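Local coordinates for protein superoxide dismutase (Porphyromonas gingivalis, PDB 1UES) that converts superoxide radicals into oxygen and hydrogen peroxide as a homodimer, using one manganese or iron ion per subunit, at residues Q70-Q80 with L153-A162. The protein carries 1 engineered substitution. Numbering follows the deposited sequence.
Engineered in segment 153-162: Thr155 (natural residue Gly). With MN (manganese (II) ion), chain E.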
loop_
_atom_site.group_PDB
_atom_site.type_symbol
_atom_site.label_atom_id
_atom_site.label_comp_id
_atom_site.label_asym_id
_atom_site.label_seq_id
_atom_site.Cartn_x
_atom_site.Cartn_y
_atom_site.Cartn_z
ATOM N N GLN A 70 5.730 4.042 -11.380
ATOM C CA GLN A 70 6.564 3.822 -10.191
ATOM C C GLN A 70 8.021 4.162 -10.477
ATOM O O GLN A 70 8.692 4.752 -9.623
ATOM C CB GLN A 70 6.431 2.381 -9.690
ATOM C CG GLN A 70 5.131 2.118 -8.899
ATOM C CD GLN A 70 4.961 3.047 -7.679
ATOM O OE1 GLN A 70 4.600 4.216 -7.825
ATOM N NE2 GLN A 70 5.213 2.520 -6.488
ATOM N N THR A 71 8.522 3.814 -11.664
ATOM C CA THR A 71 9.901 4.135 -11.984
ATOM C C THR A 71 10.087 5.641 -12.000
ATOM O O THR A 71 10.980 6.167 -11.361
ATOM C CB THR A 71 10.341 3.527 -13.329
ATOM O OG1 THR A 71 10.240 2.114 -13.235
ATOM C CG2 THR A 71 11.776 3.854 -13.643
ATOM N N LEU A 72 9.207 6.352 -12.690
ATOM C CA LEU A 72 9.346 7.790 -12.732
ATOM C C LEU A 72 9.198 8.444 -11.353
ATOM O O LEU A 72 9.970 9.332 -10.994
ATOM C CB LEU A 72 8.314 8.372 -13.701
ATOM C CG LEU A 72 8.327 9.894 -13.706
ATOM C CD1 LEU A 72 9.668 10.396 -14.202
ATOM C CD2 LEU A 72 7.178 10.423 -14.568
ATOM N N ASN A 73 8.214 7.997 -10.584
ATOM C CA ASN A 73 7.987 8.565 -9.273
ATOM C C ASN A 73 9.251 8.391 -8.415
ATOM O O ASN A 73 9.686 9.322 -7.746
ATOM C CB ASN A 73 6.793 7.877 -8.556
ATOM C CG ASN A 73 5.439 8.437 -8.991
ATOM O OD1 ASN A 73 5.311 9.636 -9.172
ATOM N ND2 ASN A 73 4.438 7.568 -9.146
ATOM N N HIS A 74 9.830 7.201 -8.420
ATOM C CA HIS A 74 11.005 6.977 -7.581
ATOM C C HIS A 74 12.197 7.742 -8.076
ATOM O O HIS A 74 12.995 8.201 -7.272
ATOM C CB HIS A 74 11.327 5.492 -7.481
ATOM C CG HIS A 74 10.343 4.748 -6.640
ATOM N ND1 HIS A 74 9.185 4.218 -7.150
ATOM C CD2 HIS A 74 10.319 4.497 -5.314
ATOM C CE1 HIS A 74 8.477 3.668 -6.181
ATOM N NE2 HIS A 74 9.145 3.821 -5.052
ATOM N N ASN A 75 12.344 7.859 -9.394
ATOM C CA ASN A 75 13.475 8.600 -9.927
ATOM C C ASN A 75 13.472 10.034 -9.441
ATOM O O ASN A 75 14.508 10.539 -9.033
ATOM C CB ASN A 75 13.506 8.536 -11.455
ATOM C CG ASN A 75 13.913 7.157 -11.966
ATOM O OD1 ASN A 75 14.314 6.290 -11.183
ATOM N ND2 ASN A 75 13.824 6.951 -13.287
ATOM N N LEU A 76 12.316 10.688 -9.465
ATOM C CA LEU A 76 12.197 12.050 -8.975
ATOM C C LEU A 76 12.316 12.100 -7.445
ATOM O O LEU A 76 12.912 13.002 -6.863
ATOM C CB LEU A 76 10.845 12.616 -9.408
ATOM C CG LEU A 76 10.737 12.772 -10.940
ATOM C CD1 LEU A 76 9.305 13.010 -11.329
ATOM C CD2 LEU A 76 11.639 13.927 -11.426
ATOM N N TYR A 77 11.724 11.123 -6.780
ATOM C CA TYR A 77 11.757 11.092 -5.335
ATOM C C TYR A 77 13.188 10.991 -4.794
ATOM O O TYR A 77 13.644 11.826 -4.009
ATOM C CB TYR A 77 10.876 9.906 -4.873
ATOM C CG TYR A 77 10.952 9.551 -3.406
ATOM C CD1 TYR A 77 10.158 10.207 -2.471
ATOM C CD2 TYR A 77 11.734 8.465 -2.973
ATOM C CE1 TYR A 77 10.121 9.790 -1.132
ATOM C CE2 TYR A 77 11.700 8.036 -1.637
ATOM C CZ TYR A 77 10.881 8.704 -0.729
ATOM O OH TYR A 77 10.726 8.216 0.550
ATOM N N PHE A 78 13.951 10.011 -5.244
ATOM C CA PHE A 78 15.289 9.898 -4.683
ATOM C C PHE A 78 16.175 11.058 -5.084
ATOM O O PHE A 78 17.028 11.468 -4.320
ATOM C CB PHE A 78 15.959 8.598 -5.095
ATOM C CG PHE A 78 15.363 7.388 -4.437
ATOM C CD1 PHE A 78 14.736 6.416 -5.210
ATOM C CD2 PHE A 78 15.403 7.242 -3.048
ATOM C CE1 PHE A 78 14.153 5.320 -4.621
ATOM C CE2 PHE A 78 14.797 6.118 -2.449
ATOM C CZ PHE A 78 14.188 5.178 -3.243
ATOM N N THR A 79 15.979 11.606 -6.264
ATOM C CA THR A 79 16.889 12.678 -6.654
ATOM C C THR A 79 16.619 14.040 -6.037
ATOM O O THR A 79 17.429 14.958 -6.196
ATOM C CB THR A 79 16.987 12.818 -8.188
ATOM O OG1 THR A 79 15.692 13.009 -8.766
ATOM C CG2 THR A 79 17.651 11.595 -8.759
ATOM N N GLN A 80 15.536 14.177 -5.286
ATOM C CA GLN A 80 15.239 15.489 -4.737
ATOM C C GLN A 80 15.760 15.689 -3.329
ATOM O O GLN A 80 15.609 16.777 -2.779
ATOM C CB GLN A 80 13.731 15.749 -4.752
ATOM C CG GLN A 80 12.994 14.933 -3.692
ATOM C CD GLN A 80 11.515 14.687 -3.958
ATOM O OE1 GLN A 80 10.908 15.160 -4.934
ATOM N NE2 GLN A 80 10.914 13.920 -3.064
ATOM N N LEU A 153 6.971 18.495 -9.256
ATOM C CA LEU A 153 8.036 19.209 -8.558
ATOM C C LEU A 153 8.610 18.542 -7.329
ATOM O O LEU A 153 9.820 18.437 -7.179
ATOM C CB LEU A 153 7.572 20.607 -8.152
ATOM C CG LEU A 153 6.842 21.412 -9.219
ATOM C CD1 LEU A 153 6.466 22.761 -8.634
ATOM C CD2 LEU A 153 7.760 21.607 -10.424
ATOM N N LEU A 154 7.727 18.098 -6.440
ATOM C CA LEU A 154 8.159 17.480 -5.208
ATOM C C LEU A 154 7.171 16.379 -4.826
ATOM O O LEU A 154 5.968 16.578 -4.901
ATOM C CB LEU A 154 8.199 18.539 -4.091
ATOM C CG LEU A 154 8.263 18.005 -2.664
ATOM C CD1 LEU A 154 9.683 17.480 -2.410
ATOM C CD2 LEU A 154 7.873 19.119 -1.644
ATOM N N THR A 155 7.681 15.209 -4.455
ATOM C CA THR A 155 6.749 14.158 -4.039
ATOM C C THR A 155 7.145 13.461 -2.765
ATOM O O THR A 155 8.331 13.278 -2.486
ATOM C CB THR A 155 6.543 13.066 -5.147
ATOM O OG1 THR A 155 5.463 12.206 -4.754
ATOM C CG2 THR A 155 7.824 12.203 -5.361
ATOM N N PHE A 156 6.140 13.072 -1.971
ATOM C CA PHE A 156 6.386 12.284 -0.773
ATOM C C PHE A 156 5.731 10.903 -1.090
ATOM O O PHE A 156 4.585 10.839 -1.499
ATOM C CB PHE A 156 5.711 12.875 0.465
ATOM C CG PHE A 156 6.388 14.109 1.024
ATOM C CD1 PHE A 156 7.566 14.601 0.465
ATOM C CD2 PHE A 156 5.828 14.769 2.116
ATOM C CE1 PHE A 156 8.199 15.750 0.983
ATOM C CE2 PHE A 156 6.443 15.916 2.649
ATOM C CZ PHE A 156 7.620 16.406 2.089
ATOM N N ASP A 157 6.502 9.831 -0.960
ATOM C CA ASP A 157 6.006 8.480 -1.204
ATOM C C ASP A 157 5.273 8.027 0.054
ATOM O O ASP A 157 5.879 8.019 1.145
ATOM C CB ASP A 157 7.224 7.605 -1.448
ATOM C CG ASP A 157 6.886 6.210 -1.908
ATOM O OD1 ASP A 157 5.690 5.889 -2.049
ATOM O OD2 ASP A 157 7.886 5.474 -2.113
ATOM N N VAL A 158 3.990 7.660 -0.071
ATOM C CA VAL A 158 3.279 7.185 1.105
ATOM C C VAL A 158 2.947 5.718 1.024
ATOM O O VAL A 158 2.100 5.210 1.763
ATOM C CB VAL A 158 2.061 8.075 1.516
ATOM C CG1 VAL A 158 2.573 9.509 1.798
ATOM C CG2 VAL A 158 0.990 8.091 0.419
ATOM N N TRP A 159 3.664 5.037 0.122
ATOM C CA TRP A 159 3.575 3.578 0.064
ATOM C C TRP A 159 4.248 3.253 1.411
ATOM O O TRP A 159 5.220 3.883 1.779
ATOM C CB TRP A 159 4.446 3.005 -1.062
ATOM C CG TRP A 159 3.735 2.958 -2.384
ATOM C CD1 TRP A 159 3.287 4.020 -3.103
ATOM C CD2 TRP A 159 3.409 1.789 -3.127
ATOM N NE1 TRP A 159 2.686 3.591 -4.263
ATOM C CE2 TRP A 159 2.744 2.216 -4.307
ATOM C CE3 TRP A 159 3.611 0.412 -2.913
ATOM C CZ2 TRP A 159 2.272 1.307 -5.284
ATOM C CZ3 TRP A 159 3.147 -0.501 -3.889
ATOM C CH2 TRP A 159 2.481 -0.038 -5.063
ATOM N N GLU A 160 3.680 2.320 2.161
ATOM C CA GLU A 160 4.254 1.992 3.461
ATOM C C GLU A 160 5.707 1.571 3.445
ATOM O O GLU A 160 6.430 1.823 4.410
ATOM C CB GLU A 160 3.377 0.923 4.143
ATOM C CG GLU A 160 1.995 1.462 4.485
ATOM C CD GLU A 160 1.098 0.430 5.127
ATOM O OE1 GLU A 160 1.009 -0.692 4.585
ATOM O OE2 GLU A 160 0.502 0.736 6.181
ATOM N N HIS A 161 6.172 0.954 2.361
ATOM C CA HIS A 161 7.574 0.543 2.305
ATOM C C HIS A 161 8.552 1.749 2.391
ATOM O O HIS A 161 9.699 1.597 2.724
ATOM C CB HIS A 161 7.859 -0.297 1.036
ATOM C CG HIS A 161 7.702 0.440 -0.255
ATOM N ND1 HIS A 161 6.847 0.012 -1.242
ATOM C CD2 HIS A 161 8.334 1.536 -0.760
ATOM C CE1 HIS A 161 6.947 0.792 -2.297
ATOM N NE2 HIS A 161 7.838 1.728 -2.036
ATOM N N ALA A 162 8.066 2.954 2.136
ATOM C CA ALA A 162 8.920 4.123 2.179
ATOM C C ALA A 162 9.286 4.504 3.598
ATOM O O ALA A 162 10.255 5.169 3.810
ATOM C CB ALA A 162 8.212 5.293 1.495
HETATM MN MN MN E . 8.309 3.666 -3.023
HETATM O O HOH W 1 6.264 3.825 -3.922
HETATM O O HOH W 2 11.893 5.931 1.702
HETATM O O HOH W 3 8.523 8.959 1.629
#
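Asp157 turns its carboxylate anti to the backbone N (chi1 -172°), while His74 sets its ring anti to its carbonyl carbon (chi1 -72°), and both converge on one manganese ion. OD2 of Asp157 binds it at 2.1 Å and NE2 of His74 at 2.2 Å, the carboxylate and imidazole planes standing almost perpendicular. Across the His74 ring, ND1 donates to Gln70 O (2.6 Å) in the ring plane, fixing the ring's rotation. His161 NE2, His27 and water 1 complete the five-ligand site of the iron/manganese superoxide dismutases, built where helix residues 70-79 of the alpha-hairpin domain cross strand residues 153-157 of the C-terminal domain at 103°. Gln70 NE2 donates to that water (3.1 Å) and lies over one face of the Trp159 indole, 3.3 Å from CE2; Tyr35 OH also bonds this nitrogen, and Trp123 NE1 bonds Gln70 OE1. Tyr77 receives CB of Asp157 over its ring face, a CH-pi contact 4.0 Å from the centroid, its OH reaching waters bound to Asp157 O and Ala162 O. The Gln80 amide grips the backbone of the engineered Thr155 twice: NE2 donates to Thr155 O (2.7 Å, in the carbonyl plane), and OE1 accepts from Thr155 N (3.3 Å).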